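Local structure of ammonium transporter (Kuenenia stuttgartiensis, 6EU6) at residues Ile6-Ala17 and Thr91-Val102; Asn285-Ile295 and Cys336-Tyr345. The protein probably binds ammonium as the trimeric, membrane-spanning sensor part of an ammonium sensor histidine kinase, built on the ammonium transporter fold. All coordinates share one frame; numbering follows the deposited sequence.

Contact 1: residues Ile6-Ala17 and Thr91-Val102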
loop_
_atom_site.group_PDB
_atom_site.type_symbol
_atom_site.label_atom_id
_atom_site.label_comp_id
_atom_site.label_asym_id
_atom_site.label_seq_id
_atom_site.Cartn_x
_atom_site.Cartn_y
_atom_site.Cartn_z
ATOM N N ILE A 6 20.709 15.593 7.729
ATOM C CA ILE A 6 21.117 14.508 6.842
ATOM C C ILE A 6 20.311 13.240 7.149
ATOM O O ILE A 6 19.874 12.554 6.217
ATOM C CB ILE A 6 22.604 14.201 6.957
ATOM C CG1 ILE A 6 23.437 15.307 6.260
ATOM C CG2 ILE A 6 22.921 12.861 6.310
ATOM C CD1 ILE A 6 24.947 15.201 6.507
ATOM N N ASN A 7 20.096 12.950 8.440
ATOM C CA ASN A 7 19.278 11.809 8.867
ATOM C C ASN A 7 17.821 11.894 8.399
ATOM O O ASN A 7 17.270 10.919 7.953
ATOM C CB ASN A 7 19.250 11.649 10.381
ATOM C CG ASN A 7 20.521 11.043 10.900
ATOM O OD1 ASN A 7 21.300 10.548 10.110
ATOM N ND2 ASN A 7 20.726 11.081 12.230
ATOM N N ILE A 8 17.238 13.068 8.498
ATOM C CA ILE A 8 15.856 13.318 8.046
ATOM C C ILE A 8 15.794 13.108 6.510
ATOM O O ILE A 8 14.786 12.649 5.994
ATOM C CB ILE A 8 15.545 14.771 8.399
ATOM C CG1 ILE A 8 15.320 14.865 9.896
ATOM C CG2 ILE A 8 14.375 15.318 7.668
ATOM C CD1 ILE A 8 15.307 16.311 10.384
ATOM N N ASN A 9 16.861 13.491 5.814
ATOM C CA ASN A 9 16.902 13.458 4.373
ATOM C C ASN A 9 16.987 12.012 3.902
ATOM O O ASN A 9 16.287 11.613 2.953
ATOM C CB ASN A 9 18.083 14.244 3.833
ATOM C CG ASN A 9 17.891 15.716 3.907
ATOM O OD1 ASN A 9 16.845 16.272 4.205
ATOM N ND2 ASN A 9 18.960 16.396 3.672
ATOM N N HIS A 10 17.768 11.204 4.597
ATOM C CA HIS A 10 17.749 9.750 4.400
ATOM C C HIS A 10 16.391 9.132 4.615
ATOM O O HIS A 10 15.928 8.362 3.811
ATOM C CB HIS A 10 18.730 9.019 5.322
ATOM C CG HIS A 10 20.142 9.067 4.865
ATOM N ND1 HIS A 10 20.639 8.218 3.915
ATOM C CD2 HIS A 10 21.197 9.791 5.297
ATOM C CE1 HIS A 10 21.914 8.459 3.722
ATOM N NE2 HIS A 10 22.273 9.415 4.535
ATOM N N LEU A 11 15.761 9.477 5.719
ATOM C CA LEU A 11 14.485 8.942 6.038
ATOM C C LEU A 11 13.493 9.200 4.901
ATOM O O LEU A 11 12.758 8.268 4.493
ATOM C CB LEU A 11 13.984 9.528 7.344
ATOM C CG LEU A 11 12.579 9.127 7.814
ATOM C CD1 LEU A 11 12.432 7.616 7.864
ATOM C CD2 LEU A 11 12.313 9.762 9.186
ATOM N N TRP A 12 13.437 10.456 4.415
ATOM C CA TRP A 12 12.438 10.779 3.401
ATOM C C TRP A 12 12.772 10.060 2.078
ATOM O O TRP A 12 11.907 9.398 1.468
ATOM C CB TRP A 12 12.288 12.258 3.203
ATOM C CG TRP A 12 11.413 12.646 2.004
ATOM C CD1 TRP A 12 11.721 13.553 1.027
ATOM C CD2 TRP A 12 10.108 12.135 1.668
ATOM N NE1 TRP A 12 10.723 13.638 0.122
ATOM C CE2 TRP A 12 9.703 12.801 0.492
ATOM C CE3 TRP A 12 9.243 11.157 2.247
ATOM C CZ2 TRP A 12 8.471 12.531 -0.144
ATOM C CZ3 TRP A 12 8.011 10.875 1.613
ATOM C CH2 TRP A 12 7.637 11.587 0.422
ATOM N N VAL A 13 14.036 10.123 1.647
ATOM C CA VAL A 13 14.405 9.534 0.375
ATOM C C VAL A 13 14.105 8.044 0.396
ATOM O O VAL A 13 13.635 7.486 -0.582
ATOM C CB VAL A 13 15.855 9.881 0.014
ATOM C CG1 VAL A 13 16.338 9.095 -1.181
ATOM C CG2 VAL A 13 15.938 11.385 -0.299
ATOM N N ILE A 14 14.395 7.378 1.511
ATOM C CA ILE A 14 14.196 5.921 1.580
ATOM C C ILE A 14 12.704 5.586 1.650
ATOM O O ILE A 14 12.227 4.659 0.980
ATOM C CB ILE A 14 15.087 5.240 2.686
ATOM C CG1 ILE A 14 15.389 3.825 2.352
ATOM C CG2 ILE A 14 14.376 5.242 4.000
ATOM C CD1 ILE A 14 16.350 3.596 1.225
ATOM N N MET A 15 11.945 6.388 2.372
ATOM C CA MET A 15 10.475 6.201 2.389
ATOM C C MET A 15 9.873 6.371 0.972
ATOM O O MET A 15 9.062 5.560 0.504
ATOM C CB MET A 15 9.796 7.162 3.367
ATOM C CG MET A 15 9.441 6.583 4.736
ATOM S SD MET A 15 8.307 5.093 4.579
ATOM C CE MET A 15 7.282 5.147 3.123
ATOM N N ALA A 16 10.259 7.444 0.305
ATOM C CA ALA A 16 9.844 7.694 -1.073
ATOM C C ALA A 16 10.247 6.564 -1.955
ATOM O O ALA A 16 9.484 6.165 -2.822
ATOM C CB ALA A 16 10.439 9.005 -1.563
ATOM N N ALA A 17 11.442 6.028 -1.761
ATOM C CA ALA A 17 11.874 4.947 -2.596
ATOM C C ALA A 17 10.965 3.706 -2.427
ATOM O O ALA A 17 10.637 2.980 -3.391
ATOM C CB ALA A 17 13.322 4.593 -2.326
ATOM N N THR A 91 26.150 13.014 0.529
ATOM C CA THR A 91 25.528 12.636 1.733
ATOM C C THR A 91 24.488 11.500 1.783
ATOM O O THR A 91 24.361 10.888 2.814
ATOM C CB THR A 91 25.003 13.947 2.319
ATOM O OG1 THR A 91 26.018 14.486 3.160
ATOM C CG2 THR A 91 23.736 13.766 3.050
ATOM N N LEU A 92 23.792 11.194 0.695
ATOM C CA LEU A 92 22.723 10.201 0.736
ATOM C C LEU A 92 23.028 8.739 0.457
ATOM O O LEU A 92 22.204 7.893 0.632
ATOM C CB LEU A 92 21.580 10.649 -0.138
ATOM C CG LEU A 92 20.821 11.830 0.409
ATOM C CD1 LEU A 92 19.515 12.007 -0.280
ATOM C CD2 LEU A 92 20.611 11.663 1.882
ATOM N N SER A 93 24.232 8.482 0.017
ATOM C CA SER A 93 24.748 7.151 -0.280
ATOM C C SER A 93 23.773 6.036 -0.691
ATOM O O SER A 93 23.212 6.090 -1.731
ATOM C CB SER A 93 25.691 6.698 0.830
ATOM O OG SER A 93 25.036 6.461 2.029
ATOM N N TYR A 94 23.571 5.063 0.170
ATOM C CA TYR A 94 22.693 3.955 -0.133
ATOM C C TYR A 94 21.250 4.348 -0.388
ATOM O O TYR A 94 20.622 3.748 -1.193
ATOM C CB TYR A 94 22.754 2.911 0.954
ATOM C CG TYR A 94 24.114 2.371 1.122
ATOM C CD1 TYR A 94 24.622 1.492 0.222
ATOM C CD2 TYR A 94 24.910 2.797 2.140
ATOM C CE1 TYR A 94 25.885 1.010 0.355
ATOM C CE2 TYR A 94 26.174 2.317 2.287
ATOM C CZ TYR A 94 26.651 1.433 1.382
ATOM O OH TYR A 94 27.897 0.958 1.520
ATOM N N SER A 95 20.762 5.349 0.314
ATOM C CA SER A 95 19.407 5.814 0.137
ATOM C C SER A 95 19.220 6.327 -1.285
ATOM O O SER A 95 18.298 5.975 -1.940
ATOM C CB SER A 95 19.086 6.855 1.187
ATOM O OG SER A 95 19.334 6.311 2.452
ATOM N N PHE A 96 20.135 7.169 -1.722
ATOM C CA PHE A 96 20.146 7.679 -3.088
ATOM C C PHE A 96 20.214 6.515 -4.049
ATOM O O PHE A 96 19.532 6.483 -5.063
ATOM C CB PHE A 96 21.350 8.559 -3.299
ATOM C CG PHE A 96 21.417 9.145 -4.660
ATOM C CD1 PHE A 96 20.692 10.291 -4.987
ATOM C CD2 PHE A 96 22.185 8.547 -5.633
ATOM C CE1 PHE A 96 20.798 10.839 -6.270
ATOM C CE2 PHE A 96 22.276 9.070 -6.925
ATOM C CZ PHE A 96 21.599 10.234 -7.238
ATOM N N PHE A 97 21.106 5.567 -3.779
ATOM C CA PHE A 97 21.295 4.432 -4.658
ATOM C C PHE A 97 19.977 3.620 -4.832
ATOM O O PHE A 97 19.603 3.275 -5.965
ATOM C CB PHE A 97 22.365 3.528 -4.091
ATOM C CG PHE A 97 22.842 2.498 -5.034
ATOM C CD1 PHE A 97 22.225 1.284 -5.133
ATOM C CD2 PHE A 97 23.995 2.716 -5.769
ATOM C CE1 PHE A 97 22.676 0.308 -5.999
ATOM C CE2 PHE A 97 24.477 1.725 -6.597
ATOM C CZ PHE A 97 23.791 0.523 -6.740
ATOM N N PHE A 98 19.260 3.392 -3.727
ATOM C CA PHE A 98 18.079 2.580 -3.822
ATOM C C PHE A 98 16.959 3.337 -4.524
ATOM O O PHE A 98 16.207 2.741 -5.307
ATOM C CB PHE A 98 17.625 2.101 -2.437
ATOM C CG PHE A 98 16.440 1.169 -2.497
ATOM C CD1 PHE A 98 16.465 0.014 -3.291
ATOM C CD2 PHE A 98 15.261 1.495 -1.871
ATOM C CE1 PHE A 98 15.353 -0.802 -3.433
ATOM C CE2 PHE A 98 14.142 0.667 -1.992
ATOM C CZ PHE A 98 14.192 -0.484 -2.760
ATOM N N PHE A 99 16.835 4.614 -4.190
ATOM C CA PHE A 99 15.932 5.529 -4.886
ATOM C C PHE A 99 16.115 5.505 -6.399
ATOM O O PHE A 99 15.165 5.290 -7.159
ATOM C CB PHE A 99 16.067 6.916 -4.304
ATOM C CG PHE A 99 15.008 7.906 -4.790
ATOM C CD1 PHE A 99 13.734 7.900 -4.276
ATOM C CD2 PHE A 99 15.303 8.829 -5.756
ATOM C CE1 PHE A 99 12.755 8.846 -4.721
ATOM C CE2 PHE A 99 14.356 9.771 -6.182
ATOM C CZ PHE A 99 13.055 9.757 -5.682
ATOM N N GLN A 100 17.355 5.560 -6.838
ATOM C CA GLN A 100 17.590 5.555 -8.254
ATOM C C GLN A 100 17.371 4.138 -8.797
ATOM O O GLN A 100 16.993 4.009 -9.924
ATOM C CB GLN A 100 19.011 6.050 -8.577
ATOM C CG GLN A 100 19.297 7.503 -8.181
ATOM C CD GLN A 100 18.410 8.484 -8.961
ATOM O OE1 GLN A 100 17.999 8.205 -10.055
ATOM N NE2 GLN A 100 18.077 9.608 -8.349
ATOM N N MET A 101 17.597 3.066 -8.006
ATOM C CA MET A 101 17.297 1.733 -8.487
ATOM C C MET A 101 15.811 1.568 -8.808
ATOM O O MET A 101 15.446 0.990 -9.826
ATOM C CB MET A 101 17.740 0.656 -7.460
ATOM C CG MET A 101 17.471 -0.768 -7.892
ATOM S SD MET A 101 18.044 -1.944 -6.618
ATOM C CE MET A 101 19.778 -1.787 -7.000
ATOM N N VAL A 102 14.949 2.035 -7.900
ATOM C CA VAL A 102 13.536 1.863 -8.168
ATOM C C VAL A 102 13.075 2.772 -9.347
ATOM O O VAL A 102 12.127 2.444 -10.046
ATOM C CB VAL A 102 12.659 2.000 -6.899
ATOM C CG1 VAL A 102 13.039 0.903 -5.897
ATOM C CG2 VAL A 102 12.769 3.348 -6.238
#

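Contact 2: residues Asn285-Ile295 and Cys336-Tyr345. With MES (2-(N-morpholino)-ethanesulfonic acid), chain C.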
loop_
_atom_site.group_PDB
_atom_site.type_symbol
_atom_site.label_atom_id
_atom_site.label_comp_id
_atom_site.label_asym_id
_atom_site.label_seq_id
_atom_site.Cartn_x
_atom_site.Cartn_y
_atom_site.Cartn_z
ATOM N N ASN A 285 8.405 20.414 -8.751
ATOM C CA ASN A 285 9.064 21.237 -7.742
ATOM C C ASN A 285 9.117 22.723 -8.123
ATOM O O ASN A 285 9.503 23.555 -7.295
ATOM C CB ASN A 285 10.492 20.764 -7.542
ATOM C CG ASN A 285 11.345 20.907 -8.827
ATOM O OD1 ASN A 285 10.888 20.667 -9.962
ATOM N ND2 ASN A 285 12.578 21.286 -8.649
ATOM N N MET A 286 8.707 23.072 -9.330
ATOM C CA MET A 286 8.967 24.430 -9.849
ATOM C C MET A 286 7.790 25.147 -10.373
ATOM O O MET A 286 7.937 26.258 -10.904
ATOM C CB MET A 286 10.096 24.434 -10.910
ATOM C CG MET A 286 9.949 23.561 -12.107
ATOM S SD MET A 286 11.475 23.306 -13.131
ATOM C CE MET A 286 12.585 22.802 -11.941
ATOM N N VAL A 287 6.617 24.560 -10.189
ATOM C CA VAL A 287 5.364 25.158 -10.671
ATOM C C VAL A 287 4.453 25.390 -9.484
ATOM O O VAL A 287 4.691 24.857 -8.405
ATOM C CB VAL A 287 4.655 24.317 -11.752
ATOM C CG1 VAL A 287 5.606 24.018 -12.891
ATOM C CG2 VAL A 287 4.072 22.985 -11.212
ATOM N N THR A 288 3.456 26.234 -9.686
ATOM C CA THR A 288 2.398 26.513 -8.708
ATOM C C THR A 288 1.259 25.477 -8.877
ATOM O O THR A 288 1.105 24.868 -9.942
ATOM C CB THR A 288 1.774 27.949 -8.939
ATOM O OG1 THR A 288 1.165 28.002 -10.242
ATOM C CG2 THR A 288 2.806 29.092 -8.797
ATOM N N PRO A 289 0.410 25.330 -7.866
ATOM C CA PRO A 289 -0.674 24.386 -8.034
ATOM C C PRO A 289 -1.596 24.703 -9.215
ATOM O O PRO A 289 -2.023 23.760 -9.900
ATOM C CB PRO A 289 -1.429 24.483 -6.716
ATOM C CG PRO A 289 -0.406 24.907 -5.734
ATOM C CD PRO A 289 0.492 25.852 -6.494
ATOM N N VAL A 290 -1.848 26.003 -9.508
ATOM C CA VAL A 290 -2.640 26.312 -10.667
ATOM C C VAL A 290 -1.962 25.914 -11.966
ATOM O O VAL A 290 -2.630 25.404 -12.849
ATOM C CB VAL A 290 -3.168 27.798 -10.708
ATOM C CG1 VAL A 290 -3.843 28.112 -12.034
ATOM C CG2 VAL A 290 -4.223 27.981 -9.626
ATOM N N SER A 291 -0.657 26.075 -12.095
ATOM C CA SER A 291 -0.006 25.597 -13.315
ATOM C C SER A 291 -0.046 24.051 -13.422
ATOM O O SER A 291 -0.054 23.466 -14.550
ATOM C CB SER A 291 1.434 26.023 -13.343
ATOM O OG SER A 291 1.589 27.402 -13.210
ATOM N N ALA A 292 0.012 23.386 -12.268
ATOM C CA ALA A 292 -0.096 21.870 -12.224
ATOM C C ALA A 292 -1.456 21.485 -12.762
ATOM O O ALA A 292 -1.567 20.535 -13.516
ATOM C CB ALA A 292 0.147 21.355 -10.830
ATOM N N VAL A 293 -2.511 22.232 -12.386
ATOM C CA VAL A 293 -3.838 22.018 -12.931
ATOM C C VAL A 293 -3.856 22.203 -14.489
ATOM O O VAL A 293 -4.391 21.369 -15.246
ATOM C CB VAL A 293 -4.837 22.922 -12.229
ATOM C CG1 VAL A 293 -6.146 22.960 -13.020
ATOM C CG2 VAL A 293 -5.092 22.477 -10.829
ATOM N N ALA A 294 -3.229 23.273 -14.971
ATOM C CA ALA A 294 -3.172 23.515 -16.429
ATOM C C ALA A 294 -2.408 22.415 -17.147
ATOM O O ALA A 294 -2.825 21.947 -18.211
ATOM C CB ALA A 294 -2.581 24.873 -16.702
ATOM N N ILE A 295 -1.272 22.011 -16.594
ATOM C CA ILE A 295 -0.462 20.897 -17.184
ATOM C C ILE A 295 -1.301 19.598 -17.253
ATOM O O ILE A 295 -1.295 18.920 -18.266
ATOM C CB ILE A 295 0.842 20.648 -16.433
ATOM C CG1 ILE A 295 1.753 21.909 -16.574
ATOM C CG2 ILE A 295 1.577 19.376 -16.956
ATOM C CD1 ILE A 295 2.893 21.988 -15.559
ATOM N N CYS A 336 6.603 21.422 -21.098
ATOM C CA CYS A 336 5.894 22.346 -20.158
ATOM C C CYS A 336 6.787 22.940 -19.103
ATOM O O CYS A 336 6.489 24.014 -18.594
ATOM C CB CYS A 336 4.719 21.614 -19.483
ATOM S SG CYS A 336 3.233 21.443 -20.497
ATOM N N VAL A 337 7.905 22.292 -18.777
ATOM C CA VAL A 337 8.851 22.895 -17.922
ATOM C C VAL A 337 9.144 24.376 -18.384
ATOM O O VAL A 337 9.141 25.336 -17.583
ATOM C CB VAL A 337 10.186 22.127 -17.983
ATOM C CG1 VAL A 337 11.348 23.023 -17.484
ATOM C CG2 VAL A 337 10.115 20.822 -17.194
ATOM N N ALA A 338 9.453 24.547 -19.662
ATOM C CA ALA A 338 9.764 25.911 -20.207
ATOM C C ALA A 338 8.607 26.906 -20.068
ATOM O O ALA A 338 8.841 28.089 -19.820
ATOM C CB ALA A 338 10.229 25.843 -21.674
ATOM N N ILE A 339 7.389 26.411 -20.235
ATOM C CA ILE A 339 6.186 27.250 -20.212
ATOM C C ILE A 339 5.835 27.625 -18.819
ATOM O O ILE A 339 5.477 28.776 -18.593
ATOM C CB ILE A 339 5.022 26.561 -20.867
ATOM C CG1 ILE A 339 5.412 26.090 -22.244
ATOM C CG2 ILE A 339 3.780 27.433 -20.924
ATOM C CD1 ILE A 339 6.167 27.138 -23.029
ATOM N N PHE A 340 5.995 26.707 -17.861
ATOM C CA PHE A 340 5.364 26.921 -16.554
ATOM C C PHE A 340 6.263 27.094 -15.386
ATOM O O PHE A 340 5.818 27.619 -14.309
ATOM C CB PHE A 340 4.381 25.762 -16.209
ATOM C CG PHE A 340 3.190 25.708 -17.088
ATOM C CD1 PHE A 340 2.124 26.541 -16.862
ATOM C CD2 PHE A 340 3.144 24.901 -18.169
ATOM C CE1 PHE A 340 1.036 26.521 -17.698
ATOM C CE2 PHE A 340 2.069 24.850 -18.998
ATOM C CZ PHE A 340 0.983 25.660 -18.775
ATOM N N ALA A 341 7.485 26.628 -15.494
ATOM C CA ALA A 341 8.381 26.666 -14.380
ATOM C C ALA A 341 8.662 28.100 -13.932
ATOM O O ALA A 341 8.679 29.024 -14.762
ATOM C CB ALA A 341 9.685 25.976 -14.699
ATOM N N GLN A 342 8.828 28.253 -12.620
ATOM C CA GLN A 342 9.293 29.482 -12.009
ATOM C C GLN A 342 10.631 29.879 -12.624
ATOM O O GLN A 342 11.556 29.057 -12.744
ATOM C CB GLN A 342 9.425 29.293 -10.496
ATOM C CG GLN A 342 9.549 30.593 -9.742
ATOM C CD GLN A 342 8.388 31.499 -10.088
ATOM O OE1 GLN A 342 7.232 31.073 -9.990
ATOM N NE2 GLN A 342 8.678 32.732 -10.549
ATOM N N LYS A 343 10.758 31.145 -12.996
ATOM C CA LYS A 343 11.947 31.576 -13.744
ATOM C C LYS A 343 13.289 31.289 -13.075
ATOM O O LYS A 343 14.208 30.904 -13.730
ATOM C CB LYS A 343 11.829 33.023 -14.248
ATOM C CG LYS A 343 11.134 33.086 -15.612
ATOM C CD LYS A 343 11.255 34.405 -16.396
ATOM C CE LYS A 343 12.238 34.391 -17.579
ATOM N NZ LYS A 343 11.629 34.920 -18.840
ATOM N N SER A 344 13.382 31.350 -11.766
ATOM C CA SER A 344 14.606 30.998 -11.053
ATOM C C SER A 344 15.107 29.593 -11.290
ATOM O O SER A 344 16.280 29.275 -10.972
ATOM C CB SER A 344 14.396 31.171 -9.518
ATOM O OG SER A 344 13.093 30.746 -9.106
ATOM N N TYR A 345 14.226 28.702 -11.778
ATOM C CA TYR A 345 14.648 27.337 -12.083
ATOM C C TYR A 345 15.226 27.117 -13.489
ATOM O O TYR A 345 15.834 26.060 -13.772
ATOM C CB TYR A 345 13.461 26.377 -11.867
ATOM C CG TYR A 345 13.189 26.167 -10.432
ATOM C CD1 TYR A 345 13.847 25.165 -9.760
ATOM C CD2 TYR A 345 12.321 26.968 -9.756
ATOM C CE1 TYR A 345 13.631 24.956 -8.435
ATOM C CE2 TYR A 345 12.086 26.765 -8.417
ATOM C CZ TYR A 345 12.745 25.731 -7.792
ATOM O OH TYR A 345 12.608 25.505 -6.477
HETATM O O1 MES C . 18.511 18.262 -7.372
HETATM C C2 MES C . 17.954 19.240 -8.263
HETATM C C3 MES C . 17.104 20.232 -7.494
HETATM N N4 MES C . 16.135 19.558 -6.619
HETATM C C5 MES C . 16.661 18.430 -5.818
HETATM C C6 MES C . 17.510 17.524 -6.674
HETATM C C7 MES C . 15.598 20.532 -5.639
HETATM C C8 MES C . 14.430 21.301 -6.247
HETATM S S MES C . 13.771 22.462 -5.246
HETATM O O1S MES C . 12.293 22.437 -5.404
HETATM O O2S MES C . 14.194 22.299 -3.825
HETATM O O3S MES C . 14.236 23.790 -5.704
HETATM O O HOH W 1 4.137 27.885 -12.380
#

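Contact 1: residues Ile6-Ala17 and Thr91-Val102
His10 is held by the loop residues Thr91 and Leu92 and by Ser95, early in helix 93-114. His10 ND1 meets Ser95 OG at 2.7 Å in an almost straight hydrogen bond (173°), with the hydroxyl lying in the ring plane at the edge. His10 NE2 donates a weak, bent bond of 3.1 Å to Thr91 O, so both ring nitrogens are used. Over one ring face, Leu92 CD2 sits above the middle of the His10 imidazole, 3.8 Å from its centroid, in a CH-pi contact. With CG anti to its carbonyl carbon (chi1 -79°), the histidine brings its ring end nearer the partner segment, where the three residues meet it. Together they fix how the ring is turned.

Leu92 has a second job. While CD2 covers the histidine, Leu92 CD1 meets Val13 CG2 tip to tip at 3.6 Å. The second valine methyl, CG1, packs against CB of Phe99, the two side chains running at about a right angle. One turn further on, Ala17 CB nestles between two phenylalanines: it is 3.7 Å from Phe98 CD2 and also lies at the edge of the Phe99 ring. The small alanine lets the backbones close to 4.7 Å between Ala17 CA and Phe99 CA. Ile14 CD1 fills in beside Phe98.

This is parallel helix packing at the trimer core of the ammonium transporter fold; the axes of the two short segments pass 8.7 Å apart at 20°. On the side of 93-102 that faces helix 40-67, Phe96 meets Phe67 edge-to-face. Phe98 does the same with Phe221 of the second subunit. Helix 2-34 packs on its own counterparts, Ile8 on Ile8 of both neighbouring subunits, Leu11 and Met15 on the same residues of the third, while Trp12 touches helix 234-261.

Contact 2: residues Asn285-Ile295 and Cys336-Tyr345
Met286 and Tyr345 form a Met-aromatic contact where the loop before helix 289-312 meets the turn after helix 322-340. Met286 CB lies over the Tyr345 face, 3.7 Å from the ring centroid. Chi1 of 56° puts CG between the backbone N and the carbonyl carbon, against Ala341 CB, and the bend at chi3 brings Met286 CE to 3.5 Å from Tyr345 CD1, with SD oblique to the ring. Tyr345 OH donates a very short 2.5 Å hydrogen bond to MES O3S, in plane at the ring edge; Asn285 ND2 gives O1S only a weak one. With an alanine in place of Tyr345, Met286 CB and CE would probably lose the ring they pack on, the methionine end could turn, and the sulfonate would lose its hydroxyl partner. Gln342 N donates to Met286 O at 2.8 Å.

Phe340, CG anti to its carbonyl carbon (chi1 -67°), turns its ring onto the other helix. Ile295 CG1 lies over one face, the two side chains running antiparallel past each other. Ser291 CB comes to 3.6 Å from Phe340 CD1. Beside Thr288, the N-cap residue, a water bridges the segments: it donates to Phe340 O at 2.6 Å, accepts from Thr288 N, and hydrogen-bonds Ser291 OG at 2.7 Å.

Overall arrangement
Contact 1 closes before contact 2 opens along the chain, and the two do not touch: their centres are 25 Å apart and their nearest atoms about 10 Å apart. Each lies about 20 Å, centre to centre, from the middle of the chain. They differ in kind, contact 1 joining two nearly parallel helices and contact 2 a helix start with a helix end. Helix 234-261 lies beside both, touching Trp12 in one and Val293 in the other. Both also reach the third subunit, contact 2 through Pro289 and Val290 on its Phe59. The MES bonded to Tyr345 and Asn285, probably from the crystallisation liquor, is a different molecule from the MES about 5 Å from the Phe99 side chain.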